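Local coordinates for protein methyltransferase (Streptomyces regensis, PDB 5N5D) that transfers a methyl group from S-adenosylmethionine, probably to a hydroxyl of its substrate, in the biosynthesis of the pyrrolobenzodiazepine tomaymycin, at residues T70-R81 against F98-A109; L197-S207 against G218-G226. One frame throughout, in Å; residues are numbered along the deposited sequence.

Contact 1: residues T70-R81 against F98-A109. With SAM (S-adenosylmethionine), chain H.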
# COMPACT_ATOMS: atom_id res chain seq x y z
N THR A 70 6.06 -1.72 -19.65
CA THR A 70 5.23 -2.91 -19.79
C THR A 70 6.00 -4.19 -19.45
O THR A 70 5.44 -5.11 -18.83
CB THR A 70 4.70 -3.04 -21.21
OG1 THR A 70 4.27 -1.77 -21.70
CG2 THR A 70 3.55 -4.04 -21.27
N PHE A 71 7.26 -4.27 -19.88
CA PHE A 71 8.01 -5.52 -19.93
C PHE A 71 7.12 -6.61 -20.53
O PHE A 71 6.66 -6.47 -21.66
CB PHE A 71 8.55 -5.90 -18.55
CG PHE A 71 9.56 -7.03 -18.58
CD1 PHE A 71 10.61 -7.02 -19.49
CD2 PHE A 71 9.48 -8.08 -17.68
CE1 PHE A 71 11.53 -8.05 -19.52
CE2 PHE A 71 10.40 -9.11 -17.70
CZ PHE A 71 11.43 -9.10 -18.62
N GLY A 72 6.89 -7.70 -19.79
CA GLY A 72 6.15 -8.84 -20.30
C GLY A 72 4.67 -8.82 -20.02
O GLY A 72 3.98 -9.79 -20.34
N GLY A 73 4.15 -7.74 -19.44
CA GLY A 73 2.73 -7.61 -19.23
C GLY A 73 2.21 -8.11 -17.90
O GLY A 73 0.99 -8.12 -17.70
N TYR A 74 3.09 -8.51 -16.97
CA TYR A 74 2.62 -9.06 -15.71
C TYR A 74 1.89 -8.00 -14.89
O TYR A 74 0.72 -8.18 -14.52
CB TYR A 74 3.78 -9.67 -14.91
CG TYR A 74 3.25 -10.35 -13.67
CD1 TYR A 74 2.79 -11.66 -13.72
CD2 TYR A 74 3.13 -9.66 -12.48
CE1 TYR A 74 2.26 -12.28 -12.60
CE2 TYR A 74 2.60 -10.26 -11.35
CZ TYR A 74 2.16 -11.57 -11.42
OH TYR A 74 1.63 -12.17 -10.31
N SER A 75 2.55 -6.88 -14.60
CA SER A 75 1.84 -5.81 -13.91
C SER A 75 0.66 -5.31 -14.74
O SER A 75 -0.38 -4.95 -14.18
CB SER A 75 2.81 -4.65 -13.60
OG SER A 75 3.45 -4.19 -14.77
N SER A 76 0.80 -5.33 -16.08
CA SER A 76 -0.25 -4.82 -16.96
C SER A 76 -1.55 -5.60 -16.78
O SER A 76 -2.63 -5.01 -16.76
CB SER A 76 0.21 -4.90 -18.41
OG SER A 76 1.57 -4.49 -18.53
N ILE A 77 -1.46 -6.92 -16.65
CA ILE A 77 -2.67 -7.73 -16.47
C ILE A 77 -3.37 -7.33 -15.18
O ILE A 77 -4.59 -7.14 -15.15
CB ILE A 77 -2.33 -9.23 -16.49
CG1 ILE A 77 -1.87 -9.66 -17.88
CG2 ILE A 77 -3.54 -10.06 -16.06
CD1 ILE A 77 -1.23 -11.03 -17.90
N TRP A 78 -2.61 -7.21 -14.09
CA TRP A 78 -3.20 -6.84 -12.81
C TRP A 78 -3.88 -5.48 -12.89
O TRP A 78 -4.97 -5.28 -12.35
CB TRP A 78 -2.14 -6.83 -11.71
CG TRP A 78 -1.83 -8.20 -11.17
CD1 TRP A 78 -0.66 -8.88 -11.29
CD2 TRP A 78 -2.70 -9.03 -10.39
NE1 TRP A 78 -0.74 -10.09 -10.63
CE2 TRP A 78 -1.99 -10.20 -10.08
CE3 TRP A 78 -4.02 -8.89 -9.94
CZ2 TRP A 78 -2.56 -11.24 -9.33
CZ3 TRP A 78 -4.58 -9.92 -9.20
CH2 TRP A 78 -3.85 -11.07 -8.90
N LEU A 79 -3.24 -4.52 -13.56
CA LEU A 79 -3.84 -3.19 -13.67
C LEU A 79 -5.08 -3.21 -14.55
O LEU A 79 -6.11 -2.63 -14.20
CB LEU A 79 -2.81 -2.20 -14.22
CG LEU A 79 -1.69 -1.81 -13.25
CD1 LEU A 79 -0.62 -1.05 -14.00
CD2 LEU A 79 -2.22 -0.99 -12.09
N ALA A 80 -4.99 -3.87 -15.71
CA ALA A 80 -6.13 -3.90 -16.62
C ALA A 80 -7.32 -4.61 -16.00
O ALA A 80 -8.47 -4.24 -16.26
CB ALA A 80 -5.74 -4.58 -17.94
N ARG A 81 -7.08 -5.61 -15.15
CA ARG A 81 -8.19 -6.33 -14.54
C ARG A 81 -8.88 -5.54 -13.44
O ARG A 81 -9.95 -5.96 -12.97
CB ARG A 81 -7.69 -7.67 -14.00
CG ARG A 81 -7.51 -8.69 -15.11
CD ARG A 81 -7.03 -10.04 -14.61
NE ARG A 81 -7.15 -11.03 -15.68
CZ ARG A 81 -6.58 -12.23 -15.67
NH1 ARG A 81 -5.82 -12.60 -14.64
NH2 ARG A 81 -6.75 -13.05 -16.70
N PHE A 98 9.59 -7.34 -26.14
CA PHE A 98 8.89 -7.43 -24.86
C PHE A 98 7.42 -7.07 -25.04
O PHE A 98 6.52 -7.78 -24.58
CB PHE A 98 9.52 -6.52 -23.81
CG PHE A 98 10.98 -6.78 -23.53
CD1 PHE A 98 11.65 -7.87 -24.07
CD2 PHE A 98 11.69 -5.92 -22.71
CE1 PHE A 98 12.99 -8.09 -23.81
CE2 PHE A 98 13.03 -6.13 -22.44
CZ PHE A 98 13.68 -7.22 -22.99
N ALA A 99 7.16 -5.94 -25.71
CA ALA A 99 5.79 -5.49 -25.90
C ALA A 99 4.96 -6.52 -26.65
O ALA A 99 3.77 -6.69 -26.37
CB ALA A 99 5.79 -4.15 -26.64
N GLU A 100 5.57 -7.20 -27.62
CA GLU A 100 4.85 -8.23 -28.37
C GLU A 100 4.52 -9.43 -27.48
O GLU A 100 3.44 -10.01 -27.59
CB GLU A 100 5.68 -8.67 -29.58
CG GLU A 100 5.77 -7.61 -30.68
CD GLU A 100 6.67 -8.01 -31.83
OE1 GLU A 100 7.42 -9.00 -31.69
OE2 GLU A 100 6.64 -7.34 -32.89
N SER A 101 5.45 -9.80 -26.60
CA SER A 101 5.17 -10.85 -25.62
C SER A 101 4.02 -10.43 -24.71
O SER A 101 3.08 -11.19 -24.47
CB SER A 101 6.44 -11.15 -24.81
OG SER A 101 6.21 -12.17 -23.85
N ALA A 102 4.07 -9.19 -24.21
CA ALA A 102 2.99 -8.70 -23.36
C ALA A 102 1.65 -8.73 -24.08
O ALA A 102 0.63 -9.07 -23.48
CB ALA A 102 3.32 -7.28 -22.88
N ALA A 103 1.64 -8.37 -25.36
CA ALA A 103 0.39 -8.39 -26.12
C ALA A 103 -0.24 -9.78 -26.09
O ALA A 103 -1.46 -9.92 -25.96
CB ALA A 103 0.64 -7.94 -27.55
N SER A 104 0.58 -10.82 -26.23
CA SER A 104 0.06 -12.18 -26.20
C SER A 104 -0.53 -12.52 -24.83
O SER A 104 -1.57 -13.17 -24.75
CB SER A 104 1.17 -13.16 -26.56
OG SER A 104 1.62 -12.96 -27.89
N ARG A 105 0.14 -12.09 -23.75
CA ARG A 105 -0.38 -12.33 -22.41
C ARG A 105 -1.70 -11.58 -22.18
O ARG A 105 -2.63 -12.13 -21.58
CB ARG A 105 0.64 -11.89 -21.36
CG ARG A 105 2.03 -12.50 -21.49
CD ARG A 105 2.03 -13.99 -21.24
NE ARG A 105 1.65 -14.77 -22.41
CZ ARG A 105 2.45 -15.02 -23.44
NH1 ARG A 105 3.69 -14.55 -23.47
NH2 ARG A 105 2.01 -15.76 -24.46
N LEU A 106 -1.77 -10.33 -22.62
CA LEU A 106 -2.99 -9.55 -22.40
C LEU A 106 -4.17 -10.15 -23.15
O LEU A 106 -5.30 -10.11 -22.66
CB LEU A 106 -2.75 -8.10 -22.81
CG LEU A 106 -1.74 -7.38 -21.91
CD1 LEU A 106 -1.21 -6.14 -22.61
CD2 LEU A 106 -2.34 -7.03 -20.56
N ALA A 107 -3.92 -10.71 -24.34
CA ALA A 107 -4.98 -11.41 -25.06
C ALA A 107 -5.42 -12.66 -24.31
O ALA A 107 -6.62 -12.89 -24.13
CB ALA A 107 -4.49 -11.77 -26.46
N GLU A 108 -4.46 -13.46 -23.85
CA GLU A 108 -4.78 -14.64 -23.04
C GLU A 108 -5.57 -14.25 -21.80
O GLU A 108 -6.47 -14.99 -21.37
CB GLU A 108 -3.50 -15.37 -22.64
CG GLU A 108 -2.73 -16.02 -23.79
CD GLU A 108 -1.29 -16.36 -23.43
OE1 GLU A 108 -0.83 -16.02 -22.32
OE2 GLU A 108 -0.60 -16.98 -24.28
N ALA A 109 -5.25 -13.10 -21.22
CA ALA A 109 -5.90 -12.65 -19.99
C ALA A 109 -7.31 -12.14 -20.22
O ALA A 109 -8.03 -11.92 -19.23
CB ALA A 109 -5.06 -11.54 -19.35
N SAM H . 6.09 -3.27 -14.99
CA SAM H . 6.60 -4.60 -15.37
C SAM H . 6.00 -5.70 -14.43
O SAM H . 5.97 -5.43 -13.21
OXT SAM H . 5.60 -6.76 -14.96
CB SAM H . 8.15 -4.63 -15.30
CG SAM H . 8.77 -3.44 -16.01
SD SAM H . 10.57 -3.68 -16.03
CE SAM H . 10.97 -3.33 -14.36
C5' SAM H . 11.18 -2.15 -16.80
C4' SAM H . 10.81 -2.03 -18.26
O4' SAM H . 11.00 -0.68 -18.73
C3' SAM H . 11.61 -2.94 -19.20
O3' SAM H . 10.72 -3.77 -19.94
C2' SAM H . 12.41 -1.96 -20.06
O2' SAM H . 12.60 -2.42 -21.40
C1' SAM H . 11.50 -0.74 -20.05
N9 SAM H . 12.15 0.52 -20.35
C8 SAM H . 13.40 0.93 -19.94
N7 SAM H . 13.70 2.15 -20.31
C5 SAM H . 12.58 2.58 -21.00
C6 SAM H . 12.26 3.80 -21.63
N6 SAM H . 13.08 4.86 -21.67
N1 SAM H . 11.04 3.90 -22.22
C2 SAM H . 10.22 2.85 -22.18
N3 SAM H . 10.42 1.65 -21.62
C4 SAM H . 11.62 1.58 -21.04
O HOH W 1 5.16 -12.07 -21.58
O HOH W 2 -9.73 -10.98 -17.03
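In the glycine-rich loop of this Rossmann-like methyltransferase, between strand 64-68 and helix 74-80, Gly-72 and Gly-73 lie directly on Ala-102 of helix 96-108. The loop makes a type II' turn from Thr-70 to Gly-73. Gly-73, with no side chain, lets the Ala-102 CB methyl come within 3.6 Å of its N. Gly-72 O receives a CA-H...O contact from Ala-102 CA at 3.4 Å and a proton from a water that also bonds Ser-101 OG. On the cofactor side Phe-71 holds CG anti to its own amide nitrogen (chi1 -168°), swinging the ring over to Phe-98. The pair is T-shaped, planes at 84°: the CD1-CE1 edge of Phe-71 approaches the Phe-98 face near its rim, with CD1 3.6 Å from Phe-98 CD2. Farther along, Ile-77 CG1 rests 3.8 Å from Leu-106 CD2, the two side chains lying alongside and pointing opposite ways. Arg-81, extended from CG to NE, gives NH2 to a lone pair of Ala-109 O at 3.1 Å, nearly straight at 165°, while Ile-77 CG2 lies over one guanidinium face. Since NH2 also forms a salt bridge with Asp-25, an alanine here would probably leave that carboxylate without its charge partner and Ala-109 O without its direct side-chain donor. At the opposite end the first turn of helix 74-80 binds S-adenosylmethionine: Ser-75 N donates to SAM OXT at 3.1 Å and Ser-75 OG accepts from SAM N at 2.8 Å, so this helix start, packed beside helix 96-108, holds both the amino and carboxylate groups of the cofactor's methionine part.

Contact 2: residues L197-S207 against G218-G226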
# COMPACT_ATOMS: atom_id res chain seq x y z
N LEU A 197 8.90 15.99 -4.54
CA LEU A 197 7.76 15.78 -3.66
C LEU A 197 7.85 16.67 -2.42
O LEU A 197 6.85 17.27 -2.01
CB LEU A 197 7.66 14.31 -3.27
CG LEU A 197 7.12 13.37 -4.35
CD1 LEU A 197 7.37 11.92 -3.96
CD2 LEU A 197 5.62 13.64 -4.57
N ALA A 198 9.04 16.77 -1.82
CA ALA A 198 9.20 17.62 -0.64
C ALA A 198 8.88 19.07 -0.97
O ALA A 198 8.34 19.80 -0.13
CB ALA A 198 10.62 17.52 -0.10
N GLY A 199 9.21 19.52 -2.18
CA GLY A 199 9.13 20.91 -2.56
C GLY A 199 7.80 21.41 -3.06
O GLY A 199 7.70 22.59 -3.44
N ARG A 200 6.76 20.58 -3.09
CA ARG A 200 5.45 21.06 -3.53
C ARG A 200 4.37 20.47 -2.64
O ARG A 200 4.56 19.45 -1.97
CB ARG A 200 5.21 20.72 -5.01
CG ARG A 200 5.20 19.24 -5.33
CD ARG A 200 5.37 19.03 -6.82
NE ARG A 200 4.27 19.65 -7.57
CZ ARG A 200 4.32 20.02 -8.85
NH1 ARG A 200 3.25 20.57 -9.42
NH2 ARG A 200 5.42 19.85 -9.56
N SER A 201 3.21 21.14 -2.64
CA SER A 201 2.13 20.83 -1.72
C SER A 201 0.85 20.40 -2.42
O SER A 201 -0.16 20.19 -1.74
CB SER A 201 1.85 22.03 -0.82
OG SER A 201 3.02 22.41 -0.11
N ASP A 202 0.86 20.28 -3.75
CA ASP A 202 -0.29 19.79 -4.51
C ASP A 202 -0.22 18.29 -4.75
O ASP A 202 -1.01 17.75 -5.53
CB ASP A 202 -0.41 20.53 -5.84
CG ASP A 202 0.86 20.45 -6.68
OD1 ASP A 202 1.89 19.96 -6.19
OD2 ASP A 202 0.81 20.89 -7.86
N VAL A 203 0.73 17.62 -4.10
CA VAL A 203 0.85 16.17 -4.12
C VAL A 203 1.40 15.77 -2.76
O VAL A 203 2.19 16.50 -2.15
CB VAL A 203 1.78 15.66 -5.25
CG1 VAL A 203 1.54 14.17 -5.52
CG2 VAL A 203 1.59 16.48 -6.52
N THR A 204 0.98 14.61 -2.27
CA THR A 204 1.42 14.14 -0.96
C THR A 204 1.68 12.65 -1.06
O THR A 204 0.98 11.94 -1.78
CB THR A 204 0.37 14.49 0.11
OG1 THR A 204 0.84 14.12 1.41
CG2 THR A 204 -0.97 13.82 -0.18
N ALA A 205 2.72 12.18 -0.37
CA ALA A 205 3.25 10.86 -0.68
C ALA A 205 3.88 10.18 0.53
O ALA A 205 4.09 10.79 1.58
CB ALA A 205 4.28 10.95 -1.81
N THR A 206 4.14 8.89 0.37
CA THR A 206 4.94 8.13 1.31
C THR A 206 5.72 7.08 0.53
O THR A 206 5.36 6.72 -0.59
CB THR A 206 4.08 7.47 2.40
OG1 THR A 206 4.91 7.02 3.47
CG2 THR A 206 3.29 6.27 1.84
N SER A 207 6.82 6.62 1.12
CA SER A 207 7.61 5.55 0.53
C SER A 207 7.76 4.42 1.54
O SER A 207 7.98 4.66 2.74
CB SER A 207 8.98 6.04 0.08
OG SER A 207 8.83 6.93 -1.00
N GLY A 218 11.58 -1.09 -2.54
CA GLY A 218 10.50 -0.27 -2.01
C GLY A 218 9.79 0.49 -3.12
O GLY A 218 10.23 0.51 -4.27
N PHE A 219 8.69 1.13 -2.73
CA PHE A 219 7.89 1.90 -3.67
C PHE A 219 7.46 3.21 -3.03
O PHE A 219 7.46 3.36 -1.80
CB PHE A 219 6.66 1.12 -4.13
CG PHE A 219 5.65 0.86 -3.03
CD1 PHE A 219 5.78 -0.22 -2.18
CD2 PHE A 219 4.55 1.70 -2.87
CE1 PHE A 219 4.84 -0.47 -1.18
CE2 PHE A 219 3.62 1.47 -1.88
CZ PHE A 219 3.75 0.38 -1.03
N THR A 220 7.10 4.16 -3.88
CA THR A 220 6.51 5.43 -3.47
C THR A 220 5.07 5.47 -3.93
O THR A 220 4.76 5.13 -5.08
CB THR A 220 7.27 6.61 -4.05
OG1 THR A 220 8.63 6.54 -3.64
CG2 THR A 220 6.67 7.94 -3.59
N LEU A 221 4.18 5.90 -3.04
CA LEU A 221 2.78 6.10 -3.36
C LEU A 221 2.46 7.57 -3.14
O LEU A 221 2.64 8.09 -2.04
CB LEU A 221 1.88 5.21 -2.51
CG LEU A 221 0.40 5.21 -2.92
CD1 LEU A 221 -0.25 3.91 -2.51
CD2 LEU A 221 -0.35 6.39 -2.32
N ALA A 222 2.00 8.23 -4.20
CA ALA A 222 1.68 9.65 -4.17
C ALA A 222 0.23 9.86 -4.55
O ALA A 222 -0.32 9.17 -5.41
CB ALA A 222 2.59 10.43 -5.12
N LEU A 223 -0.40 10.81 -3.87
CA LEU A 223 -1.76 11.24 -4.15
C LEU A 223 -1.72 12.68 -4.64
O LEU A 223 -1.19 13.55 -3.94
CB LEU A 223 -2.64 11.13 -2.90
CG LEU A 223 -4.07 11.64 -3.04
CD1 LEU A 223 -4.87 10.76 -3.98
CD2 LEU A 223 -4.72 11.69 -1.66
N VAL A 224 -2.25 12.92 -5.83
CA VAL A 224 -2.35 14.28 -6.34
C VAL A 224 -3.53 14.95 -5.65
O VAL A 224 -4.64 14.41 -5.62
CB VAL A 224 -2.52 14.28 -7.87
CG1 VAL A 224 -2.61 15.71 -8.40
CG2 VAL A 224 -1.37 13.54 -8.53
N THR A 225 -3.28 16.12 -5.06
CA THR A 225 -4.33 16.84 -4.36
C THR A 225 -4.71 18.16 -5.03
O THR A 225 -5.83 18.63 -4.82
CB THR A 225 -3.92 17.12 -2.91
OG1 THR A 225 -2.77 17.97 -2.90
CG2 THR A 225 -3.59 15.82 -2.19
N GLY A 226 -3.82 18.74 -5.83
CA GLY A 226 -4.07 20.05 -6.41
C GLY A 226 -3.83 21.18 -5.43
O GLY A 226 -3.80 22.35 -5.81
OXT GLY A 226 -3.65 20.95 -4.23
O HOH W 3 -1.06 17.60 -0.83
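Asp-202 O takes two backbone protons at the end of the chain, from Thr-225 N at 2.8 Å and from Gly-226 N at 3.0 Å. Both donors reach it from the same face of its carbonyl plane, the Thr-225 amide standing well above that plane. The carboxylate of Asp-202 is turned elsewhere: with CG between the backbone N and the carbonyl carbon (chi1 56°), it meets Arg-200 side-on, NE to OD1 and NH1 to OD2, each oxygen using its syn lone pair and lying in the guanidinium plane. Well away from that carboxylate, a water gives a proton to Ser-201 O and is hydrogen-bonded to Thr-225 OG1 at 2.7 Å. From here strands 203-211 and 217-224 run as an antiparallel beta hairpin at one margin of the seven-stranded sheet, the final strand slotted in antiparallel beside 165-169 as in class I methyltransferases. Thr-204 and Leu-223 exchange both backbone bonds, the tighter being Leu-223 N to Thr-204 O at 2.7 Å. Thr-206 and Leu-221 do the same, with Leu-221 N meeting Thr-206 O at 2.8 Å, almost in line with the carbonyl. Between these pairs the methyls of Ala-205 and Ala-222 touch, CB to CB 3.8 Å. On that same face Ser-207 OG and Thr-220 OG1 share a hydrogen bond of 2.7 Å; each hydroxyl stands beside its own backbone N, and Ser-207 OG is also bonded to His-194. Leu-197, from the end of helix 185-198, brings CD1 tip to tip with Thr-220 CG2 at 4.1 Å. Across the dimer interface, Lys-51 of the second subunit donates to Ala-205 O, and Thr-206 OG1 is hydrogen-bonded to the Pro-48 carbonyl of that subunit.

Overall arrangement
After the N-terminal helices, the chain leaves strand 64-68, forms helix 74-80, passes through strand 88-93 and returns as helix 96-108; contact 1 closes that loop of 16 residues and packs two successive helices of the Rossmann-like fold together beside the cofactor. The chain then builds strands 115-119, 139-142 and 165-169 before helix 185-198 leads into contact 2, which closes the last hairpin over 10 intervening residues. The two contacts follow in series, neither enclosing nor crossing the other. They sit on opposite sides of the chain's centre, their centres about 28 Å apart: residues 70-81 and 98-109 at the cofactor, residues 197-207 and 218-226 at the sheet margin facing the second subunit.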